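Local coordinates for Glyco_hydro_cc domain-containing protein (Blastomyces gilchristii, PDB 6UB0) that hydrolyses beta-1,3-glucan, with specificity for curdlan, as an exo-acting glucanase of glycoside hydrolase family GH128 (subgroup III), at residues G6-N11 and R205-F210; S24-W29 and I40-M45; N69-N74 and W173-E178. One frame throughout, in Å; residues are numbered along the deposited sequence.

Interaction 1 (G6-N11 and R205-F210). With BGC (beta-D-glucopyranose), chain B.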
loop_
_atom_site.group_PDB
_atom_site.type_symbol
_atom_site.label_atom_id
_atom_site.label_comp_id
_atom_site.label_asym_id
_atom_site.label_seq_id
_atom_site.Cartn_x
_atom_site.Cartn_y
_atom_site.Cartn_z
ATOM N N GLY A 6 7.517 4.937 1.881
ATOM C CA GLY A 6 7.716 3.483 1.980
ATOM C C GLY A 6 8.605 2.896 0.889
ATOM O O GLY A 6 8.650 3.462 -0.231
ATOM N N LEU A 7 9.135 1.707 1.169
ATOM C CA LEU A 7 9.958 0.911 0.220
ATOM C C LEU A 7 9.179 -0.371 -0.095
ATOM O O LEU A 7 9.214 -1.305 0.706
ATOM C CB LEU A 7 11.315 0.655 0.870
ATOM C CG LEU A 7 12.198 1.909 1.027
ATOM C CD1 LEU A 7 13.447 1.545 1.815
ATOM C CD2 LEU A 7 12.561 2.513 -0.320
ATOM N N ALA A 8 8.551 -0.420 -1.281
ATOM C CA ALA A 8 7.793 -1.570 -1.808
ATOM C C ALA A 8 8.765 -2.452 -2.638
ATOM O O ALA A 8 9.284 -1.991 -3.629
ATOM C CB ALA A 8 6.665 -1.037 -2.641
ATOM N N TYR A 9 9.074 -3.673 -2.203
ATOM C CA TYR A 9 10.165 -4.458 -2.833
ATOM C C TYR A 9 9.812 -5.922 -3.033
ATOM O O TYR A 9 8.866 -6.433 -2.471
ATOM C CB TYR A 9 11.407 -4.483 -1.940
ATOM C CG TYR A 9 11.278 -5.188 -0.626
ATOM C CD1 TYR A 9 10.677 -4.591 0.483
ATOM C CD2 TYR A 9 11.705 -6.501 -0.475
ATOM C CE1 TYR A 9 10.623 -5.229 1.704
ATOM C CE2 TYR A 9 11.624 -7.150 0.736
ATOM C CZ TYR A 9 11.049 -6.534 1.818
ATOM O OH TYR A 9 11.020 -7.216 2.985
ATOM N N ASN A 10 10.593 -6.565 -3.875
ATOM C CA ASN A 10 10.647 -8.040 -3.985
ATOM C C ASN A 10 12.010 -8.535 -3.464
ATOM O O ASN A 10 12.050 -9.427 -2.567
ATOM C CB ASN A 10 10.345 -8.466 -5.422
ATOM C CG ASN A 10 8.897 -8.325 -5.856
ATOM O OD1 ASN A 10 8.624 -8.440 -7.046
ATOM N ND2 ASN A 10 7.959 -8.128 -4.938
ATOM N N ASN A 11 13.092 -7.921 -3.922
ATOM C CA ASN A 11 14.484 -8.307 -3.562
ATOM C C ASN A 11 14.933 -7.494 -2.342
ATOM O O ASN A 11 15.065 -6.279 -2.472
ATOM C CB ASN A 11 15.418 -8.072 -4.747
ATOM C CG ASN A 11 16.837 -8.523 -4.501
ATOM O OD1 ASN A 11 17.211 -8.863 -3.369
ATOM N ND2 ASN A 11 17.647 -8.488 -5.549
ATOM N N ARG A 205 0.573 7.035 4.890
ATOM C CA ARG A 205 1.783 6.377 4.323
ATOM C C ARG A 205 1.624 6.137 2.826
ATOM O O ARG A 205 0.461 6.052 2.343
ATOM C CB ARG A 205 2.101 5.070 5.041
ATOM C CG ARG A 205 2.769 5.249 6.402
ATOM C CD ARG A 205 3.283 3.928 6.935
ATOM N NE ARG A 205 4.176 4.046 8.069
ATOM C CZ ARG A 205 4.632 3.034 8.805
ATOM N NH1 ARG A 205 4.269 1.792 8.528
ATOM N NH2 ARG A 205 5.477 3.276 9.802
ATOM N N TYR A 206 2.749 6.108 2.088
ATOM C CA TYR A 206 2.699 5.795 0.629
ATOM C C TYR A 206 3.986 5.092 0.186
ATOM O O TYR A 206 5.000 5.214 0.907
ATOM C CB TYR A 206 2.378 7.040 -0.200
ATOM C CG TYR A 206 3.429 8.112 -0.090
ATOM C CD1 TYR A 206 4.617 8.015 -0.790
ATOM C CD2 TYR A 206 3.272 9.172 0.795
ATOM C CE1 TYR A 206 5.611 8.962 -0.645
ATOM C CE2 TYR A 206 4.252 10.144 0.930
ATOM C CZ TYR A 206 5.449 9.999 0.252
ATOM O OH TYR A 206 6.426 10.929 0.412
ATOM N N ALA A 207 3.954 4.499 -1.015
ATOM C CA ALA A 207 5.087 3.807 -1.668
ATOM C C ALA A 207 4.959 3.936 -3.178
ATOM O O ALA A 207 3.962 3.467 -3.786
ATOM C CB ALA A 207 5.140 2.367 -1.278
ATOM N N SER A 208 5.948 4.541 -3.800
ATOM C CA SER A 208 6.058 4.515 -5.269
ATOM C C SER A 208 6.319 3.093 -5.703
ATOM O O SER A 208 6.944 2.317 -4.922
ATOM C CB SER A 208 7.127 5.426 -5.790
ATOM O OG SER A 208 6.613 6.126 -6.908
ATOM N N PHE A 209 5.842 2.764 -6.904
ATOM C CA PHE A 209 5.889 1.385 -7.424
ATOM C C PHE A 209 7.046 1.253 -8.418
ATOM O O PHE A 209 6.949 1.768 -9.501
ATOM C CB PHE A 209 4.541 1.038 -8.070
ATOM C CG PHE A 209 4.484 -0.328 -8.678
ATOM C CD1 PHE A 209 4.147 -1.449 -7.931
ATOM C CD2 PHE A 209 4.765 -0.507 -10.035
ATOM C CE1 PHE A 209 4.063 -2.697 -8.512
ATOM C CE2 PHE A 209 4.705 -1.771 -10.599
ATOM C CZ PHE A 209 4.337 -2.862 -9.861
ATOM N N PHE A 210 8.133 0.543 -8.106
ATOM C CA PHE A 210 8.537 0.043 -6.801
ATOM C C PHE A 210 10.073 -0.067 -6.775
ATOM O O PHE A 210 10.724 0.190 -7.823
ATOM C CB PHE A 210 7.925 -1.316 -6.498
ATOM C CG PHE A 210 8.232 -2.516 -7.394
ATOM C CD1 PHE A 210 8.006 -2.498 -8.752
ATOM C CD2 PHE A 210 8.710 -3.674 -6.815
ATOM C CE1 PHE A 210 8.272 -3.611 -9.515
ATOM C CE2 PHE A 210 8.970 -4.795 -7.585
ATOM C CZ PHE A 210 8.736 -4.756 -8.925
HETATM C C2 BGC B . 2.010 -8.860 -7.345
HETATM C C3 BGC B . 3.014 -9.176 -6.276
HETATM C C4 BGC B . 4.345 -8.655 -6.773
HETATM C C5 BGC B . 4.234 -7.157 -7.127
HETATM C C6 BGC B . 5.430 -6.425 -7.752
HETATM C C1 BGC B . 1.985 -7.405 -7.724
HETATM O O2 BGC B . 0.745 -9.218 -6.778
HETATM O O3 BGC B . 3.012 -10.579 -5.869
HETATM O O4 BGC B . 5.236 -8.970 -5.703
HETATM O O5 BGC B . 3.260 -6.907 -8.147
HETATM O O6 BGC B . 5.900 -7.241 -8.860
HETATM O O HOH W 1 8.728 1.943 -2.819
#
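Phe210, Ala8 and Gly6 have the most surface buried where the first strand of a TIM-barrel catalytic core, 5-8, meets the last, 203-208. The short strand axes run in the same general sense, 43° apart, but direct backbone bonding is sparse: Gly6 N reaches Tyr206 O at 2.7 Å through a weak bond. One water fills in beyond it. It accepts from Ala8 N and donates to Gly6 O and Ser208 O, joining the two strands across the seam; Gly6 O has a second partner in Tyr227 OH.

Ala8 CB points across the seam and meets Ala207 CB at 4.0 Å. Farther along, Phe210, which follows a cis peptide bond, brings its CB to 3.2 Å from Ala8 O. Its CG lies between the backbone N and the carbonyl carbon (chi1 61°), and from there the ring extends with Ala8 O in plane at its edge. The side chain of Asn10 crosses that of Phe210 at about a right angle, its OD1 lying 3.7 Å from Phe210 CE2 and oblique to the ring. One face of the Phe210 ring lies under the bound beta-D-glucopyranose, whose C6 is 3.8 Å above the plane and offset toward the rim; Trp29 meets the same aromatic residue with its ring plane steeply turned. The closing seam of the barrel therefore also lines the glycan pocket. There Asn10 ND2 donates to BGC O4 at 3.0 Å, with an angle of 150° at the hydrogen.

Interaction 2 (S24-W29 and I40-M45). With BGC (beta-D-glucopyranose), chain B.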
loop_
_atom_site.group_PDB
_atom_site.type_symbol
_atom_site.label_atom_id
_atom_site.label_comp_id
_atom_site.label_asym_id
_atom_site.label_seq_id
_atom_site.Cartn_x
_atom_site.Cartn_y
_atom_site.Cartn_z
ATOM N N SER A 24 10.391 5.054 6.411
ATOM C CA SER A 24 10.016 4.557 7.745
ATOM C C SER A 24 9.553 3.128 7.615
ATOM O O SER A 24 9.499 2.475 8.665
ATOM C CB SER A 24 8.984 5.456 8.353
ATOM O OG SER A 24 7.811 5.424 7.583
ATOM N N TRP A 25 9.209 2.670 6.396
ATOM C CA TRP A 25 8.532 1.376 6.247
ATOM C C TRP A 25 8.774 0.723 4.884
ATOM O O TRP A 25 9.228 1.362 3.896
ATOM C CB TRP A 25 7.038 1.550 6.538
ATOM C CG TRP A 25 6.270 2.248 5.468
ATOM C CD1 TRP A 25 6.263 3.579 5.199
ATOM C CD2 TRP A 25 5.394 1.638 4.502
ATOM N NE1 TRP A 25 5.450 3.846 4.136
ATOM C CE2 TRP A 25 4.897 2.679 3.693
ATOM C CE3 TRP A 25 4.999 0.306 4.262
ATOM C CZ2 TRP A 25 4.033 2.421 2.630
ATOM C CZ3 TRP A 25 4.151 0.059 3.216
ATOM C CH2 TRP A 25 3.633 1.111 2.462
ATOM N N SER A 26 8.451 -0.568 4.862
ATOM C CA SER A 26 8.645 -1.460 3.721
ATOM C C SER A 26 7.522 -2.479 3.673
ATOM O O SER A 26 6.916 -2.771 4.723
ATOM C CB SER A 26 9.940 -2.144 3.759
ATOM O OG SER A 26 9.954 -3.065 4.797
ATOM N N TYR A 27 7.287 -3.032 2.481
ATOM C CA TYR A 27 6.433 -4.228 2.318
ATOM C C TYR A 27 6.850 -4.839 1.000
ATOM O O TYR A 27 7.516 -4.159 0.232
ATOM C CB TYR A 27 4.950 -3.861 2.481
ATOM C CG TYR A 27 4.218 -3.454 1.233
ATOM C CD1 TYR A 27 4.474 -2.222 0.644
ATOM C CD2 TYR A 27 3.285 -4.301 0.629
ATOM C CE1 TYR A 27 3.817 -1.852 -0.531
ATOM C CE2 TYR A 27 2.573 -3.904 -0.488
ATOM C CZ TYR A 27 2.857 -2.691 -1.088
ATOM O OH TYR A 27 2.255 -2.290 -2.266
ATOM N N ASN A 28 6.440 -6.064 0.808
ATOM C CA ASN A 28 6.835 -6.890 -0.332
ATOM C C ASN A 28 5.683 -7.747 -0.832
ATOM O O ASN A 28 5.976 -8.776 -1.467
ATOM C CB ASN A 28 7.990 -7.796 0.071
ATOM C CG ASN A 28 7.708 -8.802 1.160
ATOM O OD1 ASN A 28 6.686 -8.771 1.854
ATOM N ND2 ASN A 28 8.634 -9.722 1.284
ATOM N N TRP A 29 4.449 -7.316 -0.589
ATOM C CA TRP A 29 3.238 -8.049 -1.049
ATOM C C TRP A 29 3.211 -9.472 -0.506
ATOM O O TRP A 29 2.456 -10.300 -1.085
ATOM C CB TRP A 29 3.227 -8.093 -2.574
ATOM C CG TRP A 29 3.044 -6.786 -3.272
ATOM C CD1 TRP A 29 1.858 -6.201 -3.568
ATOM C CD2 TRP A 29 4.071 -5.901 -3.767
ATOM N NE1 TRP A 29 2.063 -5.015 -4.202
ATOM C CE2 TRP A 29 3.406 -4.803 -4.344
ATOM C CE3 TRP A 29 5.464 -5.926 -3.772
ATOM C CZ2 TRP A 29 4.065 -3.712 -4.901
ATOM C CZ3 TRP A 29 6.129 -4.860 -4.370
ATOM C CH2 TRP A 29 5.446 -3.802 -4.966
ATOM N N ILE A 40 13.621 0.396 9.689
ATOM C CA ILE A 40 12.353 0.520 8.896
ATOM C C ILE A 40 11.384 -0.590 9.256
ATOM O O ILE A 40 11.832 -1.722 9.509
ATOM C CB ILE A 40 12.593 0.650 7.394
ATOM C CG1 ILE A 40 13.582 -0.373 6.876
ATOM C CG2 ILE A 40 12.991 2.078 6.990
ATOM C CD1 ILE A 40 13.827 -0.210 5.423
ATOM N N GLU A 41 10.118 -0.195 9.394
ATOM C CA GLU A 41 9.014 -1.050 9.867
ATOM C C GLU A 41 8.591 -1.859 8.651
ATOM O O GLU A 41 8.131 -1.256 7.713
ATOM C CB GLU A 41 7.829 -0.245 10.379
ATOM C CG GLU A 41 6.682 -1.132 10.825
ATOM C CD GLU A 41 5.402 -0.383 11.127
ATOM O OE1 GLU A 41 5.522 0.761 11.608
ATOM O OE2 GLU A 41 4.299 -0.957 10.892
ATOM N N TYR A 42 8.804 -3.170 8.688
ATOM C CA TYR A 42 8.184 -4.094 7.710
ATOM C C TYR A 42 6.695 -4.227 8.051
ATOM O O TYR A 42 6.279 -4.341 9.249
ATOM C CB TYR A 42 8.867 -5.462 7.738
ATOM C CG TYR A 42 8.146 -6.489 6.926
ATOM C CD1 TYR A 42 8.127 -6.379 5.544
ATOM C CD2 TYR A 42 7.434 -7.516 7.529
ATOM C CE1 TYR A 42 7.474 -7.308 4.768
ATOM C CE2 TYR A 42 6.773 -8.451 6.751
ATOM C CZ TYR A 42 6.767 -8.313 5.371
ATOM O OH TYR A 42 6.115 -9.184 4.572
ATOM N N VAL A 43 5.862 -4.241 7.008
ATOM C CA VAL A 43 4.404 -4.418 7.182
ATOM C C VAL A 43 3.998 -5.706 6.478
ATOM O O VAL A 43 4.008 -5.796 5.259
ATOM C CB VAL A 43 3.617 -3.208 6.651
ATOM C CG1 VAL A 43 2.132 -3.420 6.861
ATOM C CG2 VAL A 43 4.089 -1.932 7.305
ATOM N N PRO A 44 3.583 -6.750 7.231
ATOM C CA PRO A 44 3.093 -7.971 6.595
ATOM C C PRO A 44 1.815 -7.726 5.792
ATOM O O PRO A 44 1.043 -6.837 6.171
ATOM C CB PRO A 44 2.843 -8.910 7.789
ATOM C CG PRO A 44 3.703 -8.339 8.874
ATOM C CD PRO A 44 3.656 -6.840 8.678
ATOM N N MET A 45 1.677 -8.467 4.683
ATOM C CA MET A 45 0.442 -8.479 3.860
ATOM C C MET A 45 -0.182 -9.874 3.794
ATOM O O MET A 45 0.494 -10.841 3.465
ATOM C CB MET A 45 0.702 -7.916 2.469
ATOM C CG MET A 45 -0.486 -8.174 1.535
ATOM S SD MET A 45 -0.255 -7.529 -0.123
ATOM C CE MET A 45 -0.771 -5.830 0.065
HETATM C C2 BGC B . 2.010 -8.860 -7.345
HETATM C C3 BGC B . 3.014 -9.176 -6.276
HETATM C C4 BGC B . 4.345 -8.655 -6.773
HETATM C C5 BGC B . 4.234 -7.157 -7.127
HETATM C C6 BGC B . 5.430 -6.425 -7.752
HETATM C C1 BGC B . 1.985 -7.405 -7.724
HETATM O O2 BGC B . 0.745 -9.218 -6.778
HETATM O O3 BGC B . 3.012 -10.579 -5.869
HETATM O O4 BGC B . 5.236 -8.970 -5.703
HETATM O O5 BGC B . 3.260 -6.907 -8.147
HETATM O O6 BGC B . 5.900 -7.241 -8.860
#
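Tyr42 and Ser26 share one face of the parallel sheet formed by the first strands of the TIM barrel, and Asn28, just beyond the strand, meets the tip of the Tyr42 ring. The register is fixed by the bridges Trp25 with Glu41 and Ser26 with Tyr42, and by three backbone hydrogen bonds: Glu41 N to Ser24 O, Ser26 N to Glu41 O and Val43 N to Ser26 O.

Traced outward, Tyr42 CB first passes Ser26 OG at 3.9 Å. CG is anti to the backbone N (chi1 171°). Beyond it, CD1 again skirts Ser26 OG, here in the plane of the ring. CE1 comes to 3.4 Å from Asn28 OD1, also at the ring edge, and the hydroxyl OH ends 2.8 Å from that same OD1. The amide of Asn28 stands almost perpendicular to the ring, their planes 88° apart. OD1 accepts from Glu30 N, while Asn28 ND2 is bonded to Arg32 O, so both ends of the amide are held.

Apolar contacts accompany this polar side. Val43 CG2 touches Trp25 CE3 at 3.9 Å, and Met45 CE approaches Tyr27 CE2 at the same distance. Met45 SD sits 3.7 Å from Trp29 CA and makes an oblique Met-aromatic contact with the five-membered ring. That indole belongs to the glycan pocket: Tyr27 OH, bonded to Thr175 O, is over one face, and on the opposite face BGC C5 lies over the ring centre, 3.5 Å above its plane.

Interaction 3 (N69-N74 and W173-E178). With GLC (alpha-D-glucopyranose), chain C.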
loop_
_atom_site.group_PDB
_atom_site.type_symbol
_atom_site.label_atom_id
_atom_site.label_comp_id
_atom_site.label_asym_id
_atom_site.label_seq_id
_atom_site.Cartn_x
_atom_site.Cartn_y
_atom_site.Cartn_z
ATOM N N ASN A 69 1.553 -2.730 12.080
ATOM C CA ASN A 69 0.550 -2.573 11.001
ATOM C C ASN A 69 0.450 -3.874 10.219
ATOM O O ASN A 69 1.437 -4.569 10.087
ATOM C CB ASN A 69 0.894 -1.444 10.020
ATOM C CG ASN A 69 0.811 -0.059 10.612
ATOM O OD1 ASN A 69 -0.268 0.438 10.832
ATOM N ND2 ASN A 69 1.950 0.558 10.927
ATOM N N LEU A 70 -0.743 -4.179 9.714
ATOM C CA LEU A 70 -0.949 -5.347 8.846
ATOM C C LEU A 70 -1.779 -4.895 7.646
ATOM O O LEU A 70 -2.789 -4.174 7.858
ATOM C CB LEU A 70 -1.711 -6.452 9.567
ATOM C CG LEU A 70 -1.038 -7.036 10.804
ATOM C CD1 LEU A 70 -2.004 -7.954 11.526
ATOM C CD2 LEU A 70 0.234 -7.762 10.431
ATOM N N LEU A 71 -1.463 -5.425 6.476
ATOM C CA LEU A 71 -2.228 -5.111 5.218
ATOM C C LEU A 71 -3.043 -6.327 4.754
ATOM O O LEU A 71 -2.532 -7.478 4.792
ATOM C CB LEU A 71 -1.303 -4.720 4.063
ATOM C CG LEU A 71 -0.570 -3.407 4.207
ATOM C CD1 LEU A 71 0.683 -3.410 3.357
ATOM C CD2 LEU A 71 -1.439 -2.188 3.916
ATOM N N ALA A 72 -4.199 -6.048 4.157
ATOM C CA ALA A 72 -5.087 -7.096 3.627
ATOM C C ALA A 72 -4.874 -7.249 2.118
ATOM O O ALA A 72 -3.863 -6.738 1.608
ATOM C CB ALA A 72 -6.509 -6.760 3.961
ATOM N N PHE A 73 -5.838 -7.872 1.430
ATOM C CA PHE A 73 -5.671 -8.490 0.098
ATOM C C PHE A 73 -5.204 -7.444 -0.930
ATOM O O PHE A 73 -5.542 -6.258 -0.880
ATOM C CB PHE A 73 -6.984 -9.183 -0.286
ATOM C CG PHE A 73 -7.730 -9.716 0.929
ATOM C CD1 PHE A 73 -7.179 -10.715 1.727
ATOM C CD2 PHE A 73 -8.982 -9.209 1.279
ATOM C CE1 PHE A 73 -7.848 -11.215 2.843
ATOM C CE2 PHE A 73 -9.660 -9.714 2.400
ATOM C CZ PHE A 73 -9.081 -10.694 3.184
ATOM N N ASN A 74 -4.407 -7.925 -1.867
ATOM C CA ASN A 74 -3.884 -7.118 -3.009
ATOM C C ASN A 74 -4.850 -7.104 -4.194
ATOM O O ASN A 74 -4.835 -8.062 -4.968
ATOM C CB ASN A 74 -2.549 -7.645 -3.464
ATOM C CG ASN A 74 -1.835 -6.599 -4.277
ATOM O OD1 ASN A 74 -1.561 -5.518 -3.792
ATOM N ND2 ASN A 74 -1.620 -6.905 -5.539
ATOM N N TRP A 173 -3.477 4.519 3.153
ATOM C CA TRP A 173 -2.126 4.364 2.536
ATOM C C TRP A 173 -2.269 4.203 1.008
ATOM O O TRP A 173 -2.989 3.314 0.560
ATOM C CB TRP A 173 -1.352 3.180 3.093
ATOM C CG TRP A 173 -1.141 3.204 4.574
ATOM C CD1 TRP A 173 -1.752 3.982 5.513
ATOM C CD2 TRP A 173 -0.331 2.269 5.289
ATOM N NE1 TRP A 173 -1.302 3.647 6.764
ATOM C CE2 TRP A 173 -0.456 2.578 6.656
ATOM C CE3 TRP A 173 0.524 1.231 4.886
ATOM C CZ2 TRP A 173 0.256 1.878 7.630
ATOM C CZ3 TRP A 173 1.184 0.499 5.854
ATOM C CH2 TRP A 173 1.051 0.825 7.215
ATOM N N VAL A 174 -1.482 4.951 0.264
ATOM C CA VAL A 174 -1.308 4.734 -1.200
ATOM C C VAL A 174 -0.145 3.764 -1.365
ATOM O O VAL A 174 1.056 4.200 -1.393
ATOM C CB VAL A 174 -1.067 6.021 -2.010
ATOM C CG1 VAL A 174 -1.134 5.709 -3.489
ATOM C CG2 VAL A 174 -2.026 7.161 -1.673
ATOM N N THR A 175 -0.441 2.499 -1.318
ATOM C CA THR A 175 0.615 1.449 -1.201
ATOM C C THR A 175 1.267 1.193 -2.557
ATOM O O THR A 175 2.252 0.494 -2.589
ATOM C CB THR A 175 0.098 0.177 -0.522
ATOM O OG1 THR A 175 -1.080 -0.296 -1.150
ATOM C CG2 THR A 175 -0.308 0.387 0.930
ATOM N N GLU A 176 0.670 1.699 -3.651
ATOM C CA GLU A 176 1.294 1.680 -4.988
ATOM C C GLU A 176 0.901 2.972 -5.706
ATOM O O GLU A 176 -0.283 3.208 -5.863
ATOM C CB GLU A 176 0.805 0.563 -5.894
ATOM C CG GLU A 176 1.222 -0.841 -5.524
ATOM C CD GLU A 176 0.733 -1.939 -6.441
ATOM O OE1 GLU A 176 0.188 -1.619 -7.516
ATOM O OE2 GLU A 176 0.821 -3.111 -6.053
ATOM N N PHE A 177 1.873 3.720 -6.216
ATOM C CA PHE A 177 1.577 4.659 -7.330
ATOM C C PHE A 177 2.731 4.681 -8.324
ATOM O O PHE A 177 3.884 4.552 -7.921
ATOM C CB PHE A 177 1.228 6.009 -6.728
ATOM C CG PHE A 177 2.369 6.641 -5.985
ATOM C CD1 PHE A 177 3.277 7.454 -6.650
ATOM C CD2 PHE A 177 2.541 6.426 -4.629
ATOM C CE1 PHE A 177 4.349 8.010 -5.964
ATOM C CE2 PHE A 177 3.578 7.027 -3.954
ATOM C CZ PHE A 177 4.460 7.850 -4.623
ATOM N N GLU A 178 2.406 4.848 -9.616
ATOM C CA GLU A 178 3.414 4.776 -10.691
ATOM C C GLU A 178 3.002 5.749 -11.792
ATOM O O GLU A 178 1.945 5.510 -12.380
ATOM C CB GLU A 178 3.510 3.329 -11.178
ATOM C CG GLU A 178 4.366 3.179 -12.395
ATOM C CD GLU A 178 4.440 1.794 -12.995
ATOM O OE1 GLU A 178 3.396 1.062 -12.997
ATOM O OE2 GLU A 178 5.559 1.466 -13.478
HETATM C C1 GLC C . -0.468 -3.880 -9.656
HETATM C C2 GLC C . -0.298 -5.206 -8.900
HETATM C C3 GLC C . 0.959 -5.946 -9.362
HETATM C C4 GLC C . 0.956 -6.046 -10.912
HETATM C C5 GLC C . 0.687 -4.716 -11.564
HETATM C C6 GLC C . 0.648 -4.723 -13.106
HETATM O O1 GLC C . 0.642 -2.982 -9.499
HETATM O O2 GLC C . -0.216 -5.122 -7.457
HETATM O O3 GLC C . 1.006 -7.223 -8.728
HETATM O O4 GLC C . 2.229 -6.407 -11.329
HETATM O O5 GLC C . -0.560 -4.237 -11.059
HETATM O O6 GLC C . 0.125 -5.970 -13.460
#
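Inside the TIM barrel, Asn69 and Leu71 face Trp173 and Thr175 across the interior, the amide end of Asn74 comes over to Glu176, and the contact runs from barrel core to sugar-binding site. Strands 69-71 and 172-180 are not neighbours: 105-111 and 138-146 come between them in the sheet, and the axes of the short segments approach to no less than 11.6 Å. Only side chains bridge the gap.

At the core end the six-membered part of the Trp173 indole meets Asn69 edge-on. Its CH2 is 3.5 Å from Asn69 CG, and the amide and ring planes are turned 70° apart. The polar ends of both residues have partners elsewhere, Asn69 ND2 on Glu41 and Trp173 NE1 on Glu204, while Phe138 stacks on the indole. Next comes Leu71, whose CD2 lies 4.1 Å from both Trp173 CE3 and Thr175 CG2; the side chains of Leu71 and Thr175 run antiparallel where they pass.

At the sugar end Asn74 and Glu176 cross at about a right angle without bonding to each other, and both grip one hydroxyl of the bound alpha-D-glucopyranose. Asn74 ND2 donates to GLC O2 at 3.0 Å in a nearly straight bond (171°), and GLC O2 in turn donates to Glu176 OE2 at 2.7 Å. The Glu176 chain is extended beyond CG (chi2 -180°), which carries CD out toward the sugar. OE2 also accepts from Trp29 NE1 and OE1 from His144 NE2, so the carboxylate is held from both oxygens. OE1 faces the anomeric end of the sugar, 3.2 Å from GLC C1.

In the fold
All three interactions border one glycan pocket at the C-terminal ends of the barrel strands, with centres 8 to 10 Å apart. Interactions 1 and 2 share a sheet, where Leu7 N lies 2.7 Å from Trp25 O. Interactions 1 and 3 join through neighbouring strands, with Ala207 N 2.9 Å from Val174 O. Interactions 2 and 3 connect by side chains, Glu41 OE2 being 2.8 Å from Asn69 ND2. Both sugars of the disaccharide touch residues of all three, and the alpha-D-glucopyranose, the reducing-end unit, is hydrogen-bonded by Asn74 and Glu176. Trp29 CD1, 3.5 Å from Asn74 OD1, marks where the 24-29 and 69-74 segments meet beside the sugar.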